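Local coordinates for lipolytic protein G-D-S-L family (Veillonella parvula DSM 2008, PDB 4RW0), which is a GDSL-family lipase/acylhydrolase of the SGNH hydrolase clan that probably hydrolyses ester bonds, its natural substrate not being established, at residues V19-G22 / V26-C29; Y87-L92 / N128-A133; G156-A161 / H165-G170. One frame throughout, in Å; residues are numbered along the deposited sequence. Where two conformers were deposited one is given.

Interaction 1. Residues V19-G22 / V26-C29; sequences VPYG and VEIC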
# COMPACT_ATOMS: atom_id res chain seq x y z
N VAL A 19 3.16 -9.15 12.94
CA VAL A 19 3.07 -10.57 12.78
C VAL A 19 4.50 -11.02 12.42
O VAL A 19 5.35 -10.18 12.07
CB VAL A 19 2.09 -10.94 11.67
CG1 VAL A 19 0.68 -10.45 12.01
CG2 VAL A 19 2.55 -10.34 10.32
N PRO A 20 4.77 -12.31 12.55
CA PRO A 20 6.14 -12.76 12.24
C PRO A 20 6.57 -12.48 10.82
O PRO A 20 5.77 -12.43 9.89
CB PRO A 20 6.09 -14.27 12.54
CG PRO A 20 4.99 -14.42 13.57
CD PRO A 20 3.93 -13.40 13.12
N TYR A 21 7.88 -12.24 10.63
CA TYR A 21 8.43 -12.00 9.33
C TYR A 21 8.09 -13.15 8.46
O TYR A 21 8.33 -14.26 8.82
CB TYR A 21 10.00 -11.77 9.39
CG TYR A 21 10.55 -11.44 8.01
CD1 TYR A 21 10.45 -10.15 7.47
CD2 TYR A 21 11.10 -12.42 7.23
CE1 TYR A 21 10.87 -9.87 6.17
CE2 TYR A 21 11.55 -12.15 5.95
CZ TYR A 21 11.46 -10.85 5.45
OH TYR A 21 11.84 -10.66 4.17
N GLY A 22 7.53 -12.90 7.30
CA GLY A 22 7.02 -13.94 6.44
C GLY A 22 5.50 -13.98 6.40
O GLY A 22 4.93 -14.45 5.42
N VAL A 26 3.39 -8.60 1.99
CA VAL A 26 4.48 -8.53 0.99
C VAL A 26 5.29 -9.80 0.96
O VAL A 26 5.61 -10.35 -0.11
CB VAL A 26 5.40 -7.30 1.26
CG1 VAL A 26 6.61 -7.27 0.31
CG2 VAL A 26 4.60 -6.01 1.15
N GLU A 27 5.49 -10.32 2.13
CA GLU A 27 6.27 -11.47 2.20
C GLU A 27 5.58 -12.73 1.71
O GLU A 27 6.21 -13.59 1.10
CB GLU A 27 6.79 -11.60 3.64
CG GLU A 27 7.94 -10.64 3.97
CD GLU A 27 7.51 -9.19 4.19
OE1 GLU A 27 6.38 -8.95 4.65
OE2 GLU A 27 8.32 -8.28 3.89
N ILE A 28 4.29 -12.83 1.97
CA ILE A 28 3.43 -13.88 1.39
C ILE A 28 3.52 -13.82 -0.13
O ILE A 28 3.71 -14.84 -0.80
CB ILE A 28 1.95 -13.75 1.91
CG1 ILE A 28 1.93 -14.06 3.40
CG2 ILE A 28 1.10 -14.76 1.19
CD1 ILE A 28 0.60 -13.81 4.07
N CYS A 29 3.45 -12.62 -0.69
CA CYS A 29 3.52 -12.49 -2.12
C CYS A 29 4.88 -12.95 -2.63
O CYS A 29 4.98 -13.69 -3.62
CB CYS A 29 3.24 -11.11 -2.62
SG CYS A 29 1.59 -10.51 -2.41
O HOH W 1 10.60 -8.70 2.74
O HOH W 2 6.22 -10.26 7.06

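Interaction 2. Residues Y87-L92 / N128-A133; sequences YVYKTL and NEQLKA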
# COMPACT_ATOMS: atom_id res chain seq x y z
N TYR A 87 -4.92 17.08 1.44
CA TYR A 87 -3.50 17.02 1.74
C TYR A 87 -2.94 15.60 1.39
O TYR A 87 -1.89 15.44 0.71
CB TYR A 87 -3.23 17.37 3.19
CG TYR A 87 -1.79 17.06 3.53
CD1 TYR A 87 -0.74 17.89 3.10
CD2 TYR A 87 -1.46 15.88 4.20
CE1 TYR A 87 0.59 17.58 3.36
CE2 TYR A 87 -0.14 15.55 4.47
CZ TYR A 87 0.89 16.39 4.06
OH TYR A 87 2.23 16.03 4.27
N VAL A 88 -3.65 14.57 1.88
CA VAL A 88 -3.20 13.18 1.72
C VAL A 88 -3.12 12.80 0.29
O VAL A 88 -2.06 12.32 -0.20
CB VAL A 88 -4.05 12.21 2.58
CG1 VAL A 88 -3.61 10.78 2.33
CG2 VAL A 88 -3.81 12.54 4.02
N TYR A 89 -4.19 13.10 -0.46
CA TYR A 89 -4.20 12.82 -1.88
C TYR A 89 -3.11 13.54 -2.67
O TYR A 89 -2.42 12.92 -3.48
CB TYR A 89 -5.60 13.06 -2.51
CG TYR A 89 -5.61 13.02 -4.03
CD1 TYR A 89 -5.52 11.84 -4.72
CD2 TYR A 89 -5.77 14.20 -4.78
CE1 TYR A 89 -5.50 11.80 -6.07
CE2 TYR A 89 -5.76 14.17 -6.15
CZ TYR A 89 -5.62 12.98 -6.77
OH TYR A 89 -5.62 12.90 -8.12
N LYS A 90 -2.95 14.83 -2.42
CA LYS A 90 -1.96 15.63 -3.16
C LYS A 90 -0.55 15.12 -2.92
O LYS A 90 0.29 15.08 -3.86
CB LYS A 90 -1.99 17.11 -2.69
CG LYS A 90 -2.77 18.09 -3.56
CD LYS A 90 -3.89 17.46 -4.41
CE LYS A 90 -5.10 18.39 -4.60
NZ LYS A 90 -4.75 19.85 -4.70
N THR A 91 -0.26 14.75 -1.67
CA THR A 91 1.08 14.32 -1.33
C THR A 91 1.34 12.95 -1.95
O THR A 91 2.45 12.68 -2.43
CB THR A 91 1.25 14.36 0.16
OG1 THR A 91 0.76 15.61 0.66
CG2 THR A 91 2.62 14.08 0.56
N LEU A 92 0.32 12.05 -1.96
CA LEU A 92 0.46 10.76 -2.66
C LEU A 92 0.72 10.91 -4.14
O LEU A 92 1.58 10.25 -4.71
CB LEU A 92 -0.80 9.93 -2.43
CG LEU A 92 -0.85 9.28 -1.03
CD1 LEU A 92 -2.23 8.67 -0.81
CD2 LEU A 92 0.23 8.18 -0.90
N ASN A 128 -9.26 7.37 -1.29
CA ASN A 128 -9.20 6.23 -2.18
C ASN A 128 -10.00 6.44 -3.46
O ASN A 128 -9.59 5.98 -4.53
CB ASN A 128 -9.63 4.92 -1.49
CG ASN A 128 -8.63 4.40 -0.49
OD1 ASN A 128 -7.47 4.80 -0.49
ND2 ASN A 128 -9.09 3.50 0.39
N GLU A 129 -11.15 7.10 -3.38
CA GLU A 129 -11.88 7.48 -4.62
C GLU A 129 -11.07 8.34 -5.58
O GLU A 129 -11.03 8.09 -6.79
CB GLU A 129 -13.23 8.22 -4.30
CG GLU A 129 -14.29 7.28 -3.74
CD GLU A 129 -14.47 5.98 -4.55
OE1 GLU A 129 -14.26 4.88 -3.94
OE2 GLU A 129 -14.78 6.04 -5.80
N GLN A 130 -10.36 9.30 -5.04
CA GLN A 130 -9.52 10.14 -5.89
C GLN A 130 -8.36 9.40 -6.47
O GLN A 130 -7.95 9.65 -7.61
CB GLN A 130 -9.07 11.37 -5.14
CG GLN A 130 -10.21 12.31 -4.75
CD GLN A 130 -9.75 13.46 -3.88
OE1 GLN A 130 -9.13 14.40 -4.35
NE2 GLN A 130 -10.05 13.38 -2.60
N LEU A 131 -7.81 8.42 -5.73
CA LEU A 131 -6.71 7.63 -6.26
C LEU A 131 -7.19 6.77 -7.40
O LEU A 131 -6.51 6.58 -8.42
CB LEU A 131 -6.09 6.72 -5.14
CG LEU A 131 -5.25 7.42 -4.09
CD1 LEU A 131 -4.83 6.45 -2.96
CD2 LEU A 131 -4.00 8.02 -4.77
N LYS A 132 -8.36 6.15 -7.23
CA LYS A 132 -8.87 5.32 -8.33
C LYS A 132 -9.07 6.17 -9.60
O LYS A 132 -8.80 5.70 -10.70
CB LYS A 132 -10.20 4.66 -8.01
CG LYS A 132 -10.16 3.67 -6.90
CD LYS A 132 -11.50 2.99 -6.74
CE LYS A 132 -11.99 3.09 -5.33
NZ LYS A 132 -13.04 2.07 -5.10
N ALA A 133 -9.51 7.39 -9.42
CA ALA A 133 -9.75 8.30 -10.58
C ALA A 133 -8.43 8.68 -11.23
O ALA A 133 -8.28 8.60 -12.45
CB ALA A 133 -10.49 9.53 -10.12
O HOH W 3 -8.27 11.99 -8.61

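Interaction 3. Residues G156-A161 / H165-G170; sequences GQIVFA and HPNERG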
# COMPACT_ATOMS: atom_id res chain seq x y z
N GLY A 156 -18.16 -10.81 9.34
CA GLY A 156 -17.77 -11.48 10.57
C GLY A 156 -16.41 -12.15 10.57
O GLY A 156 -16.01 -12.71 11.57
N GLN A 157 -15.68 -12.09 9.47
CA GLN A 157 -14.30 -12.62 9.48
C GLN A 157 -13.49 -11.70 10.42
O GLN A 157 -13.59 -10.51 10.37
CB GLN A 157 -13.72 -12.60 8.09
CG GLN A 157 -14.52 -13.43 7.05
CD GLN A 157 -14.37 -14.91 7.30
OE1 GLN A 157 -15.29 -15.62 7.65
NE2 GLN A 157 -13.22 -15.37 7.12
N ILE A 158 -12.68 -12.31 11.25
CA ILE A 158 -11.84 -11.62 12.20
C ILE A 158 -10.55 -11.19 11.47
O ILE A 158 -9.64 -12.03 11.26
CB ILE A 158 -11.53 -12.61 13.31
CG1 ILE A 158 -12.84 -13.14 13.94
CG2 ILE A 158 -10.66 -12.00 14.40
CD1 ILE A 158 -13.75 -12.06 14.47
N VAL A 159 -10.49 -9.95 11.01
CA VAL A 159 -9.32 -9.52 10.19
C VAL A 159 -8.45 -8.37 10.79
O VAL A 159 -7.34 -8.17 10.33
CB VAL A 159 -9.72 -9.17 8.78
CG1 VAL A 159 -10.21 -10.41 8.01
CG2 VAL A 159 -10.76 -8.10 8.75
N PHE A 160 -8.96 -7.61 11.75
CA PHE A 160 -8.25 -6.48 12.39
C PHE A 160 -7.82 -6.81 13.80
O PHE A 160 -8.58 -7.38 14.59
CB PHE A 160 -9.07 -5.18 12.34
CG PHE A 160 -9.23 -4.63 10.94
CD1 PHE A 160 -8.17 -3.99 10.31
CD2 PHE A 160 -10.42 -4.68 10.29
CE1 PHE A 160 -8.28 -3.46 9.01
CE2 PHE A 160 -10.56 -4.16 9.01
CZ PHE A 160 -9.50 -3.57 8.36
N ALA A 161 -6.55 -6.50 14.12
CA ALA A 161 -6.04 -6.63 15.49
C ALA A 161 -6.22 -5.41 16.43
O ALA A 161 -5.94 -5.47 17.62
CB ALA A 161 -4.57 -7.00 15.49
N HIS A 165 -4.52 -1.98 12.28
CA HIS A 165 -3.62 -3.07 11.84
C HIS A 165 -4.33 -4.37 11.58
O HIS A 165 -5.06 -4.85 12.45
CB HIS A 165 -2.51 -3.29 12.86
CG HIS A 165 -1.52 -2.19 12.86
ND1 HIS A 165 -1.31 -1.39 13.95
CD2 HIS A 165 -0.76 -1.69 11.86
CE1 HIS A 165 -0.44 -0.44 13.63
NE2 HIS A 165 -0.10 -0.60 12.37
N PRO A 166 -4.12 -4.93 10.39
CA PRO A 166 -4.60 -6.25 10.13
C PRO A 166 -4.00 -7.27 11.08
O PRO A 166 -2.88 -7.09 11.59
CB PRO A 166 -4.20 -6.50 8.67
CG PRO A 166 -4.00 -5.13 8.07
CD PRO A 166 -3.41 -4.34 9.22
N ASN A 167 -4.74 -8.34 11.39
CA ASN A 167 -4.13 -9.53 11.99
C ASN A 167 -3.64 -10.47 10.84
O ASN A 167 -3.74 -10.10 9.70
CB ASN A 167 -5.12 -10.23 12.94
CG ASN A 167 -6.30 -10.79 12.21
OD1 ASN A 167 -6.25 -11.09 11.01
ND2 ASN A 167 -7.39 -10.98 12.94
N GLU A 168 -3.14 -11.67 11.16
CA GLU A 168 -2.60 -12.60 10.14
C GLU A 168 -3.61 -12.94 9.10
O GLU A 168 -3.26 -13.12 7.94
CB GLU A 168 -2.10 -13.89 10.77
CG GLU A 168 -0.69 -13.80 11.40
CD GLU A 168 -0.12 -15.15 11.81
OE1 GLU A 168 -0.21 -16.17 11.04
OE2 GLU A 168 0.50 -15.23 12.90
N ARG A 169 -4.89 -13.08 9.47
CA ARG A 169 -5.91 -13.40 8.46
C ARG A 169 -6.08 -12.25 7.51
O ARG A 169 -6.20 -12.45 6.32
CB ARG A 169 -7.27 -13.79 9.13
CG ARG A 169 -8.38 -14.04 8.08
CD ARG A 169 -9.74 -14.45 8.66
NE ARG A 169 -9.68 -15.76 9.27
CZ ARG A 169 -9.54 -16.00 10.52
NH1 ARG A 169 -9.50 -15.03 11.41
NH2 ARG A 169 -9.46 -17.27 10.91
N GLY A 170 -6.08 -11.05 8.05
CA GLY A 170 -6.23 -9.86 7.22
C GLY A 170 -5.07 -9.73 6.25
O GLY A 170 -5.24 -9.39 5.13
O HOH W 4 -7.82 -9.92 15.75

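Interaction 1. Residues V19-G22 / V26-C29
Tyr21 lays one face of its ring against the aliphatic part of Glu27, and the two side chains cross at about a right angle. The touching atom is Glu27 CG, 4.1 Å from the ring centroid and 28° off the ring normal, a CH-pi contact. It sits toward the hydroxyl end of the ring, with Tyr21 CE1 its closest atom. The glutamate chain bends at chi2 (75°), which keeps CD and OE2 near Tyr21 CE1 and sends the two oxygens to separate waters; ring and carboxylate planes stand 48° apart. These two waters link the segments. Water 1 lies 2.7 Å from Tyr21 OH and donates to Glu27 OE2 over 2.6 Å. Water 2 donates to Glu27 OE1 over 2.7 Å and accepts from Gly22 N at 3.0 Å. OE2 has a further partner in Asn40 ND2, on strand 36-40, which ties the carboxylate to the edge of the sheet. Nearer the backbone, the packing is plain van der Waals contact: Gly22 CA rests 3.7 Å from Glu27 CB, and Gly22 O lies 3.6 Å from Ile28 CG1. Gly22 has a positive phi, a conformation suited to a residue without a beta carbon, and there the loop comes closest to the helix. On the inner side of the helix Val26 and Cys29 pack on Phe38. This is a water-mediated surface contact in which the loop after helix 12-15 folds back on helix 25-32, one of the outer-layer helices of the three-layer alpha/beta/alpha sandwich of SGNH hydrolases.

Interaction 2. Residues Y87-L92 / N128-A133
Gln130 CB stands over one face of the Tyr89 ring, 3.8 Å from its centroid and 20° off the normal, a CH-pi contact. Beside it lies the buried, apolar part of the contact. Leu131 CD2 comes up to the ring edge, 4.1 Å from Tyr89 CD1, while Leu131 CD1 touches Leu92 CD1 at 4.0 Å, the two leucines crossing at about a right angle. The Tyr89-Gln130 side is polar, partly exposed and bridged by water. The Gln130 chain runs extended beyond CG, which carries its amide along the ring, the planes 36° apart and OE1 3.4 Å from Tyr89 CD2. At the far end of the ring, water 3 lies 2.8 Å from Tyr89 OH and donates to the backbone Gln130 O over 2.6 Å, bridging the helices where their side chains do not bond directly. The helix axes are 10.0 Å apart at closest and cross at -32°, running broadly the same way. Leu92 also packs on Val48 and Met51 of helix 48-59 and on Val127, and Leu131 reaches Leu109 just after strand 104-108, so helices 85-100 and 120-138 lie side by side on one face of the parallel sheet.

Interaction 3. Residues G156-A161 / H165-G170
Asn167 N donates to Val159 O and Ala161 N to His165 O, each over 2.8 Å, the backbone bonds that flank Phe160 and Pro166, a single antiparallel bridge of the non-hydrogen-bonded kind. Side-chain bonds converge on Ile158 O. Arg169 NH1 reaches it at 3.0 Å, in the carbonyl plane on a lone pair and exactly in the guanidinium plane, with the arginine chain turned back at chi3 (-67°). Asn167 ND2 comes to the same oxygen from above the carbonyl plane, also at 3.0 Å, and the bond is straight (166°). Water 4 accepts from ND2 and donates to Phe160 O. The other end of that amide works as an N-cap: Asn167 CG sits between backbone N and carbonyl carbon (chi1 66°), which turns OD1 to take Gly170 N at 3.0 Å and, weakly, Arg169 N. An alanine here would strip both functions, so the first turn of helix 168-182 would probably lose its cap and Ile158 O one of its two side-chain donors. Apolar packing is modest: Val159 CG1 lies 4.1 Å from Arg169 CG. Gly170 allows a close backbone approach, since a beta carbon there would clash with Val159 O. One amide thus caps the helix with its oxygen and grips the loop with its nitrogen. Within this joint His165, whose carbonyl takes Ala161 N, sends its NE2 to Ser12 OG, consistent with the serine-histidine pair of SGNH active sites, so the polar network probably helps fix the loop that presents the histidine.

How the interactions relate
The three contacts follow one another along the chain without overlap and are spread over both sides of the central parallel sheet. Interactions 1 and 3 lie on one side, their centres about 14 Å apart, and they touch: Val19 and Pro20 pack on Glu168, the residue that opens helix 168-182; its carboxylate also forms a salt bridge with Arg23. Interaction 2, between helices 85-100 and 120-138, lies on the opposite face, with its centre about 27 Å from that of interaction 1 and 25 Å from that of interaction 3. Two loop-to-helix joints thus meet on one outer layer, while interaction 2 joins two helices of the other layer.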